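PDB 4Z48: uncharacterized protein TP-0789 domain-containing protein from Desulfovibrio piger ATCC 29098, which is of unknown function but belongs to the LolA-like family, and so may bind a lipid or lipoprotein acyl chain, as its relatives that sort outer-membrane lipoproteins do. Local coordinates for residues K48-K56 with G233-H241; V143-R153 with R165-L175. All coordinates share one frame; numbering follows the deposited sequence.

Contact 1: residues K48-K56 with G233-H241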
loop_
_atom_site.group_PDB
_atom_site.type_symbol
_atom_site.label_atom_id
_atom_site.label_comp_id
_atom_site.label_asym_id
_atom_site.label_seq_id
_atom_site.Cartn_x
_atom_site.Cartn_y
_atom_site.Cartn_z
ATOM N N LYS A 48 7.669 -10.071 -7.369
ATOM C CA LYS A 48 8.440 -10.132 -6.131
ATOM C C LYS A 48 8.623 -8.698 -5.648
ATOM O O LYS A 48 8.793 -7.784 -6.466
ATOM C CB LYS A 48 9.798 -10.838 -6.309
ATOM C CG LYS A 48 9.713 -12.341 -6.573
ATOM C CD LYS A 48 11.048 -12.895 -7.042
ATOM C CE LYS A 48 10.992 -14.403 -7.158
ATOM N NZ LYS A 48 10.247 -14.856 -8.363
ATOM N N THR A 49 8.533 -8.480 -4.328
ATOM C CA THR A 49 8.725 -7.173 -3.727
ATOM C C THR A 49 9.922 -7.217 -2.780
ATOM O O THR A 49 9.962 -8.043 -1.884
ATOM C CB THR A 49 7.432 -6.653 -3.003
ATOM O OG1 THR A 49 6.337 -6.622 -3.927
ATOM C CG2 THR A 49 7.609 -5.240 -2.441
ATOM N N TYR A 50 10.838 -6.266 -2.930
ATOM C CA TYR A 50 11.990 -6.088 -2.023
ATOM C C TYR A 50 11.809 -4.753 -1.306
ATOM O O TYR A 50 11.442 -3.784 -1.958
ATOM C CB TYR A 50 13.313 -6.094 -2.821
ATOM C CG TYR A 50 13.522 -7.322 -3.672
ATOM C CD1 TYR A 50 12.992 -7.403 -4.961
ATOM C CD2 TYR A 50 14.270 -8.399 -3.204
ATOM C CE1 TYR A 50 13.160 -8.544 -5.739
ATOM C CE2 TYR A 50 14.498 -9.521 -4.001
ATOM C CZ TYR A 50 13.941 -9.590 -5.269
ATOM O OH TYR A 50 14.147 -10.706 -6.051
ATOM N N SER A 51 11.994 -4.693 0.028
ATOM C CA SER A 51 11.846 -3.413 0.738
ATOM C C SER A 51 12.916 -3.286 1.773
ATOM O O SER A 51 13.361 -4.303 2.296
ATOM C CB SER A 51 10.471 -3.278 1.397
ATOM O OG SER A 51 9.435 -3.750 0.555
ATOM N N LYS A 52 13.349 -2.056 2.061
ATOM C CA LYS A 52 14.364 -1.800 3.054
ATOM C C LYS A 52 14.215 -0.381 3.576
ATOM O O LYS A 52 13.947 0.534 2.794
ATOM C CB LYS A 52 15.771 -2.046 2.470
ATOM C CG LYS A 52 16.893 -1.998 3.505
ATOM C CD LYS A 52 18.245 -2.236 2.869
ATOM C CE LYS A 52 19.322 -2.134 3.907
ATOM N NZ LYS A 52 20.646 -2.510 3.352
ATOM N N HIS A 53 14.356 -0.213 4.908
ATOM C CA HIS A 53 14.284 1.085 5.572
ATOM C C HIS A 53 15.560 1.854 5.334
ATOM O O HIS A 53 16.633 1.257 5.150
ATOM C CB HIS A 53 13.980 0.926 7.076
ATOM C CG HIS A 53 12.537 0.624 7.313
ATOM N ND1 HIS A 53 12.027 -0.643 7.129
ATOM C CD2 HIS A 53 11.508 1.471 7.549
ATOM C CE1 HIS A 53 10.724 -0.548 7.348
ATOM N NE2 HIS A 53 10.361 0.707 7.572
ATOM N N PHE A 54 15.409 3.180 5.193
ATOM C CA PHE A 54 16.477 4.147 4.911
ATOM C C PHE A 54 16.229 5.435 5.692
ATOM O O PHE A 54 15.145 5.618 6.239
ATOM C CB PHE A 54 16.543 4.459 3.390
ATOM C CG PHE A 54 17.227 3.417 2.532
ATOM C CD1 PHE A 54 16.511 2.347 2.005
ATOM C CD2 PHE A 54 18.577 3.528 2.218
ATOM C CE1 PHE A 54 17.136 1.395 1.194
ATOM C CE2 PHE A 54 19.204 2.572 1.410
ATOM C CZ PHE A 54 18.476 1.519 0.895
ATOM N N GLY A 55 17.212 6.325 5.698
ATOM C CA GLY A 55 17.099 7.624 6.350
ATOM C C GLY A 55 17.775 7.737 7.699
ATOM O O GLY A 55 18.170 6.731 8.299
ATOM N N LYS A 56 17.866 8.995 8.192
ATOM C CA LYS A 56 18.476 9.401 9.460
ATOM C C LYS A 56 17.987 8.564 10.642
ATOM O O LYS A 56 18.802 8.194 11.493
ATOM C CB LYS A 56 18.205 10.890 9.729
ATOM N N GLY A 233 18.535 -9.379 5.106
ATOM C CA GLY A 233 19.821 -8.749 4.828
ATOM C C GLY A 233 19.975 -8.306 3.385
ATOM O O GLY A 233 20.992 -8.603 2.751
ATOM N N LEU A 234 18.971 -7.576 2.859
ATOM C CA LEU A 234 18.970 -7.059 1.488
ATOM C C LEU A 234 20.027 -5.982 1.296
ATOM O O LEU A 234 20.144 -5.078 2.129
ATOM C CB LEU A 234 17.593 -6.484 1.111
ATOM C CG LEU A 234 16.425 -7.455 0.922
ATOM C CD1 LEU A 234 15.146 -6.701 0.539
ATOM C CD2 LEU A 234 16.729 -8.536 -0.109
ATOM N N SER A 235 20.797 -6.067 0.190
ATOM C CA SER A 235 21.796 -5.035 -0.111
ATOM C C SER A 235 21.089 -3.765 -0.627
ATOM O O SER A 235 19.963 -3.854 -1.129
ATOM C CB SER A 235 22.821 -5.541 -1.124
ATOM O OG SER A 235 22.295 -5.663 -2.434
ATOM N N ASP A 236 21.755 -2.596 -0.507
ATOM C CA ASP A 236 21.248 -1.297 -0.968
ATOM C C ASP A 236 21.142 -1.226 -2.505
ATOM O O ASP A 236 20.473 -0.330 -3.020
ATOM C CB ASP A 236 22.158 -0.155 -0.465
ATOM C CG ASP A 236 22.185 0.059 1.041
ATOM O OD1 ASP A 236 21.136 -0.145 1.693
ATOM O OD2 ASP A 236 23.233 0.496 1.557
ATOM N N ALA A 237 21.804 -2.165 -3.218
ATOM C CA ALA A 237 21.868 -2.285 -4.678
ATOM C C ALA A 237 20.490 -2.467 -5.330
ATOM O O ALA A 237 20.272 -1.988 -6.453
ATOM C CB ALA A 237 22.766 -3.456 -5.058
ATOM N N TYR A 238 19.566 -3.177 -4.643
ATOM C CA TYR A 238 18.202 -3.396 -5.135
ATOM C C TYR A 238 17.430 -2.090 -5.249
ATOM O O TYR A 238 16.442 -2.035 -5.969
ATOM C CB TYR A 238 17.421 -4.292 -4.159
ATOM C CG TYR A 238 17.724 -5.770 -4.194
ATOM C CD1 TYR A 238 17.182 -6.590 -5.181
ATOM C CD2 TYR A 238 18.435 -6.376 -3.164
ATOM C CE1 TYR A 238 17.423 -7.962 -5.194
ATOM C CE2 TYR A 238 18.661 -7.751 -3.150
ATOM C CZ TYR A 238 18.150 -8.542 -4.167
ATOM O OH TYR A 238 18.381 -9.900 -4.161
ATOM N N PHE A 239 17.838 -1.065 -4.481
ATOM C CA PHE A 239 17.098 0.190 -4.378
ATOM C C PHE A 239 17.791 1.370 -5.067
ATOM O O PHE A 239 17.351 2.514 -4.916
ATOM C CB PHE A 239 16.802 0.491 -2.883
ATOM C CG PHE A 239 16.341 -0.768 -2.175
ATOM C CD1 PHE A 239 15.049 -1.258 -2.361
ATOM C CD2 PHE A 239 17.219 -1.499 -1.384
ATOM C CE1 PHE A 239 14.634 -2.439 -1.740
ATOM C CE2 PHE A 239 16.815 -2.700 -0.797
ATOM C CZ PHE A 239 15.523 -3.157 -0.972
ATOM N N GLU A 240 18.835 1.097 -5.855
ATOM C CA GLU A 240 19.520 2.148 -6.607
ATOM C C GLU A 240 18.843 2.303 -7.951
ATOM O O GLU A 240 18.347 1.312 -8.517
ATOM C CB GLU A 240 21.006 1.835 -6.780
ATOM C CG GLU A 240 21.837 2.166 -5.554
ATOM C CD GLU A 240 23.193 1.485 -5.496
ATOM O OE1 GLU A 240 23.772 1.195 -6.570
ATOM O OE2 GLU A 240 23.680 1.248 -4.367
ATOM N N HIS A 241 18.854 3.533 -8.486
ATOM C CA HIS A 241 18.245 3.842 -9.783
ATOM C C HIS A 241 18.772 2.906 -10.884
ATOM O O HIS A 241 18.004 2.562 -11.785
ATOM C CB HIS A 241 18.441 5.324 -10.152
ATOM C CG HIS A 241 17.417 5.811 -11.123
ATOM N ND1 HIS A 241 17.740 6.043 -12.447
ATOM C CD2 HIS A 241 16.096 6.041 -10.944
ATOM C CE1 HIS A 241 16.615 6.428 -13.032
ATOM N NE2 HIS A 241 15.595 6.436 -12.169
#
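Lys52 reaches from strand 41-54 into the loop 233-241 and is gripped there twice: its NZ donates to Leu234 O at 2.9 Å and forms a salt bridge with Asp236 OD1, also at 2.9 Å. The first bond runs almost straight onto the carbonyl (C=O...N 162°), whereas OD1 is met from above the carboxylate plane. With CG anti to the backbone N (chi1 -171°) and every later torsion extended, the lysine spans the whole gap, its CB lying 3.5 Å from Phe239 CE2. Two ring pairs flank it. Tyr50 and Tyr238 form an offset stack, planes 19° apart, in which Tyr238 CE1 sits 3.5 Å from Tyr50 CE2. Phe54 and Phe239 make an offset edge-to-face pair, the Phe54 edge toward the Phe239 face, centroids 5.8 Å apart. Leu234 adds its CD1, 3.9 Å from Tyr50 CB. The short 3-10 segment 236-238 carries Asp236 and Tyr238, and Phe239, the next residue, bonds through its N to Asp236 O. Further out, Asp27 accepts from the backbone N of Gly233 and Leu234, and Trp81 NE1 bonds to Phe239 O. The contact thus lays the segment after strand 219-230 across strand 41-54, which is itself hydrogen-bonded between strands 27-38 and 60-69, with Tyr62 stacking on Phe54.

Contact 2: residues V143-R153 with R165-L175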
loop_
_atom_site.group_PDB
_atom_site.type_symbol
_atom_site.label_atom_id
_atom_site.label_comp_id
_atom_site.label_asym_id
_atom_site.label_seq_id
_atom_site.Cartn_x
_atom_site.Cartn_y
_atom_site.Cartn_z
ATOM N N VAL A 143 -17.000 -6.658 13.225
ATOM C CA VAL A 143 -17.104 -6.891 11.774
ATOM C C VAL A 143 -16.812 -8.378 11.485
ATOM O O VAL A 143 -15.661 -8.824 11.565
ATOM C CB VAL A 143 -16.189 -5.923 10.964
ATOM C CG1 VAL A 143 -16.344 -6.131 9.457
ATOM C CG2 VAL A 143 -16.462 -4.462 11.329
ATOM N N ASP A 144 -17.887 -9.137 11.184
ATOM C CA ASP A 144 -17.894 -10.581 10.919
ATOM C C ASP A 144 -17.106 -11.353 12.009
ATOM O O ASP A 144 -16.145 -12.068 11.703
ATOM C CB ASP A 144 -17.371 -10.903 9.501
ATOM C CG ASP A 144 -18.251 -10.392 8.372
ATOM O OD1 ASP A 144 -19.455 -10.746 8.346
ATOM O OD2 ASP A 144 -17.726 -9.682 7.488
ATOM N N GLY A 145 -17.502 -11.142 13.268
ATOM C CA GLY A 145 -16.895 -11.792 14.431
ATOM C C GLY A 145 -15.641 -11.143 14.995
ATOM O O GLY A 145 -15.179 -11.563 16.063
ATOM N N ILE A 146 -15.074 -10.111 14.293
ATOM C CA ILE A 146 -13.829 -9.440 14.710
ATOM C C ILE A 146 -14.089 -8.045 15.304
ATOM O O ILE A 146 -14.697 -7.214 14.634
ATOM C CB ILE A 146 -12.821 -9.354 13.514
ATOM C CG1 ILE A 146 -12.586 -10.743 12.852
ATOM C CG2 ILE A 146 -11.487 -8.714 13.936
ATOM C CD1 ILE A 146 -12.725 -10.745 11.345
ATOM N N ASP A 147 -13.560 -7.766 16.536
ATOM C CA ASP A 147 -13.660 -6.433 17.149
ATOM C C ASP A 147 -12.690 -5.466 16.500
ATOM O O ASP A 147 -11.487 -5.751 16.449
ATOM C CB ASP A 147 -13.401 -6.481 18.664
ATOM C CG ASP A 147 -14.469 -7.240 19.415
ATOM O OD1 ASP A 147 -15.672 -7.021 19.119
ATOM O OD2 ASP A 147 -14.106 -8.078 20.275
ATOM N N CYS A 148 -13.202 -4.302 16.052
ATOM C CA CYS A 148 -12.408 -3.296 15.359
ATOM C C CYS A 148 -12.589 -1.912 15.930
ATOM O O CYS A 148 -13.665 -1.589 16.391
ATOM C CB CYS A 148 -12.774 -3.254 13.871
ATOM S SG CYS A 148 -12.364 -4.740 12.932
ATOM N N TYR A 149 -11.586 -1.060 15.743
ATOM C CA TYR A 149 -11.682 0.398 15.902
ATOM C C TYR A 149 -12.140 0.931 14.529
ATOM O O TYR A 149 -11.712 0.375 13.510
ATOM C CB TYR A 149 -10.312 1.014 16.213
ATOM C CG TYR A 149 -9.630 0.590 17.479
ATOM C CD1 TYR A 149 -10.032 1.097 18.707
ATOM C CD2 TYR A 149 -8.491 -0.213 17.443
ATOM C CE1 TYR A 149 -9.364 0.765 19.881
ATOM C CE2 TYR A 149 -7.822 -0.568 18.618
ATOM C CZ TYR A 149 -8.253 -0.057 19.832
ATOM O OH TYR A 149 -7.612 -0.378 21.010
ATOM N N ILE A 150 -12.974 1.969 14.496
ATOM C CA ILE A 150 -13.368 2.673 13.285
ATOM C C ILE A 150 -12.513 3.952 13.290
ATOM O O ILE A 150 -12.678 4.805 14.169
ATOM C CB ILE A 150 -14.895 2.951 13.146
ATOM C CG1 ILE A 150 -15.755 1.663 13.362
ATOM C CG2 ILE A 150 -15.187 3.616 11.761
ATOM C CD1 ILE A 150 -17.176 1.956 13.858
ATOM N N LEU A 151 -11.563 4.051 12.342
ATOM C CA LEU A 151 -10.635 5.177 12.269
ATOM C C LEU A 151 -10.743 5.870 10.945
ATOM O O LEU A 151 -10.426 5.262 9.908
ATOM C CB LEU A 151 -9.165 4.688 12.457
ATOM C CG LEU A 151 -8.088 5.802 12.507
ATOM C CD1 LEU A 151 -8.336 6.763 13.681
ATOM C CD2 LEU A 151 -6.695 5.206 12.639
ATOM N N GLU A 152 -11.191 7.123 10.961
ATOM C CA GLU A 152 -11.257 7.925 9.750
ATOM C C GLU A 152 -9.989 8.722 9.639
ATOM O O GLU A 152 -9.513 9.257 10.653
ATOM C CB GLU A 152 -12.466 8.879 9.755
ATOM C CG GLU A 152 -13.822 8.196 9.673
ATOM C CD GLU A 152 -14.998 9.094 9.319
ATOM O OE1 GLU A 152 -14.776 10.261 8.916
ATOM O OE2 GLU A 152 -16.149 8.610 9.412
ATOM N N ARG A 153 -9.440 8.820 8.433
ATOM C CA ARG A 153 -8.269 9.660 8.206
ATOM C C ARG A 153 -8.509 10.506 6.961
ATOM O O ARG A 153 -9.062 10.017 5.991
ATOM C CB ARG A 153 -6.954 8.860 8.166
ATOM C CG ARG A 153 -6.624 8.124 6.900
ATOM C CD ARG A 153 -5.262 7.497 7.008
ATOM N NE ARG A 153 -4.955 6.752 5.794
ATOM C CZ ARG A 153 -3.895 5.969 5.638
ATOM N NH1 ARG A 153 -3.037 5.794 6.637
ATOM N NH2 ARG A 153 -3.701 5.328 4.496
ATOM N N ARG A 165 -11.002 11.212 1.830
ATOM C CA ARG A 165 -11.059 10.610 3.161
ATOM C C ARG A 165 -11.124 9.092 3.043
ATOM O O ARG A 165 -11.557 8.543 2.021
ATOM C CB ARG A 165 -12.252 11.179 3.964
ATOM C CG ARG A 165 -13.513 10.326 4.049
ATOM C CD ARG A 165 -14.686 11.115 4.582
ATOM N NE ARG A 165 -15.900 10.712 3.877
ATOM C CZ ARG A 165 -16.737 9.786 4.318
ATOM N NH1 ARG A 165 -16.525 9.195 5.487
ATOM N NH2 ARG A 165 -17.805 9.456 3.601
ATOM N N GLN A 166 -10.620 8.428 4.070
ATOM C CA GLN A 166 -10.571 6.991 4.184
ATOM C C GLN A 166 -11.100 6.541 5.533
ATOM O O GLN A 166 -10.659 7.047 6.569
ATOM C CB GLN A 166 -9.141 6.463 3.991
ATOM C CG GLN A 166 -8.565 6.817 2.594
ATOM C CD GLN A 166 -7.109 6.475 2.492
ATOM O OE1 GLN A 166 -6.465 6.072 3.470
ATOM N NE2 GLN A 166 -6.576 6.570 1.284
ATOM N N VAL A 167 -12.054 5.609 5.512
ATOM C CA VAL A 167 -12.631 5.002 6.720
ATOM C C VAL A 167 -11.965 3.657 6.863
ATOM O O VAL A 167 -11.950 2.857 5.914
ATOM C CB VAL A 167 -14.179 4.905 6.714
ATOM C CG1 VAL A 167 -14.694 4.300 8.021
ATOM C CG2 VAL A 167 -14.798 6.275 6.481
ATOM N N GLN A 168 -11.329 3.434 8.011
ATOM C CA GLN A 168 -10.606 2.184 8.241
ATOM C C GLN A 168 -11.152 1.404 9.431
ATOM O O GLN A 168 -11.361 1.984 10.493
ATOM C CB GLN A 168 -9.119 2.481 8.503
ATOM C CG GLN A 168 -8.516 3.472 7.549
ATOM C CD GLN A 168 -7.179 3.961 8.001
ATOM O OE1 GLN A 168 -6.182 3.757 7.312
ATOM N NE2 GLN A 168 -7.142 4.680 9.121
ATOM N N TRP A 169 -11.399 0.096 9.245
ATOM C CA TRP A 169 -11.777 -0.811 10.332
ATOM C C TRP A 169 -10.494 -1.497 10.739
ATOM O O TRP A 169 -9.956 -2.274 9.958
ATOM C CB TRP A 169 -12.864 -1.801 9.871
ATOM C CG TRP A 169 -14.221 -1.179 9.801
ATOM C CD1 TRP A 169 -15.201 -1.241 10.752
ATOM C CD2 TRP A 169 -14.726 -0.345 8.754
ATOM N NE1 TRP A 169 -16.305 -0.529 10.337
ATOM C CE2 TRP A 169 -16.031 0.052 9.127
ATOM C CE3 TRP A 169 -14.203 0.110 7.527
ATOM C CZ2 TRP A 169 -16.835 0.847 8.304
ATOM C CZ3 TRP A 169 -14.998 0.907 6.715
ATOM C CH2 TRP A 169 -16.298 1.266 7.098
ATOM N N VAL A 170 -9.992 -1.219 11.965
ATOM C CA VAL A 170 -8.696 -1.714 12.445
ATOM C C VAL A 170 -8.874 -2.768 13.545
ATOM O O VAL A 170 -9.510 -2.501 14.556
ATOM C CB VAL A 170 -7.827 -0.517 12.938
ATOM C CG1 VAL A 170 -6.463 -0.987 13.454
ATOM C CG2 VAL A 170 -7.660 0.544 11.839
ATOM N N ARG A 171 -8.275 -3.961 13.354
ATOM C CA ARG A 171 -8.353 -5.041 14.352
ATOM C C ARG A 171 -7.748 -4.598 15.645
ATOM O O ARG A 171 -6.626 -4.087 15.649
ATOM C CB ARG A 171 -7.637 -6.299 13.869
ATOM C CG ARG A 171 -8.204 -6.889 12.604
ATOM C CD ARG A 171 -7.229 -7.896 12.074
ATOM N NE ARG A 171 -7.833 -8.852 11.143
ATOM C CZ ARG A 171 -8.344 -10.026 11.506
ATOM N NH1 ARG A 171 -8.353 -10.389 12.786
ATOM N NH2 ARG A 171 -8.865 -10.838 10.593
ATOM N N LYS A 172 -8.511 -4.732 16.754
ATOM C CA LYS A 172 -8.041 -4.308 18.069
ATOM C C LYS A 172 -6.829 -5.118 18.542
ATOM O O LYS A 172 -5.937 -4.566 19.182
ATOM C CB LYS A 172 -9.176 -4.394 19.113
ATOM C CG LYS A 172 -10.287 -3.387 18.851
ATOM C CD LYS A 172 -10.767 -2.696 20.137
ATOM C CE LYS A 172 -11.571 -3.565 21.065
ATOM N NZ LYS A 172 -11.785 -2.866 22.361
ATOM N N ASP A 173 -6.771 -6.398 18.194
ATOM C CA ASP A 173 -5.711 -7.292 18.650
ATOM C C ASP A 173 -4.381 -7.121 17.908
ATOM O O ASP A 173 -3.333 -7.108 18.562
ATOM C CB ASP A 173 -6.159 -8.770 18.595
ATOM C CG ASP A 173 -6.871 -9.265 17.346
ATOM O OD1 ASP A 173 -7.223 -8.425 16.478
ATOM O OD2 ASP A 173 -7.125 -10.488 17.257
ATOM N N THR A 174 -4.396 -7.065 16.571
ATOM C CA THR A 174 -3.148 -6.989 15.811
ATOM C C THR A 174 -2.823 -5.552 15.311
ATOM O O THR A 174 -1.694 -5.302 14.900
ATOM C CB THR A 174 -3.229 -7.955 14.634
ATOM O OG1 THR A 174 -4.216 -7.485 13.710
ATOM C CG2 THR A 174 -3.521 -9.390 15.080
ATOM N N LEU A 175 -3.813 -4.644 15.295
ATOM C CA LEU A 175 -3.651 -3.251 14.817
ATOM C C LEU A 175 -3.485 -3.212 13.287
ATOM O O LEU A 175 -3.060 -2.202 12.726
ATOM C CB LEU A 175 -2.527 -2.478 15.569
ATOM C CG LEU A 175 -2.789 -2.387 17.089
ATOM C CD1 LEU A 175 -1.622 -1.739 17.851
ATOM C CD2 LEU A 175 -4.098 -1.649 17.370
HETATM O O HOH W 1 -9.873 -7.716 17.419
HETATM O O HOH W 2 -5.589 -2.200 21.171
HETATM O O HOH W 3 -18.468 7.710 7.002
#
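Arg153 and Gln166 face each other as a hydrogen-bonded pair of the antiparallel hairpin, and their side chains repeat the link made by their backbones. From CB the arginine turns CG into the position between its own N and carbonyl carbon (chi1 79°), then runs extended to NE. CG passes 4.0 Å from Gln166 OE1, and CD lies alongside the Gln168 amide. The guanidinium then grips Gln166 OE1 side-on, NE at 2.9 Å and NH2 at 3.0 Å, with that oxygen close to its plane; the NH2 bond arrives on a lone pair. Gln168 OE1 lies over the guanidinium face, 3.5 Å above its plane, while accepting from Arg177. The far end of the arginine is held by Leu127 O, which NH1 reaches, and by a cation-pi contact with Tyr133. The NE and NH2 bonds to one oxygen, with NH1 on Leu127 O, would hold the guanidinium's orientation, while Gln168 OE1 probably helps to offset the buried charge.

Backbone bonds continue the register through Leu151-Gln168 and Tyr149-Val170 to Lys172 N and Asp147 O. There the bend of Lys172 at chi2 (-137°) carries CD over the Tyr149 ring face in a CH-pi contact, 3.8 Å from the centroid and 17° off the normal, and the turn at chi3 leads CE and NZ on to a salt bridge with Glu140. On the sheet face carrying Ile150, Glu152, Val167 and Trp169, Ile150 CG2 packs 3.8 Å from Val167 CG1, and Val143 CG2 meets Trp169 CD1 at 3.5 Å. The hairpin lies between strand 133-143, joined to strand 146-155 by the type I' turn Val143-Ile146, and strand 177-184; on the Leu151 and Val170 face, Leu15 and Met19 of helix 8-20 pack against it.

The two contacts lie on opposite sides of the chain's centre, their own centres 30 Å apart and their nearest atoms about 14 Å apart, so they do not touch. Both reach the run of antiparallel strands, contact 1 through strand 41-54 alone, contact 2 through two neighbouring strands. The segments of contact 1 are 177 residues apart at their closest ends, and contact 2, a local hairpin, falls wholly within that interval. One contact therefore fastens the C-terminal segment back onto an early strand, while the other joins two neighbouring strands, one face of which packs against helix 8-20. The arrangement is consistent with the curved, antiparallel LolA-like fold, although where any ligand would bind is not established.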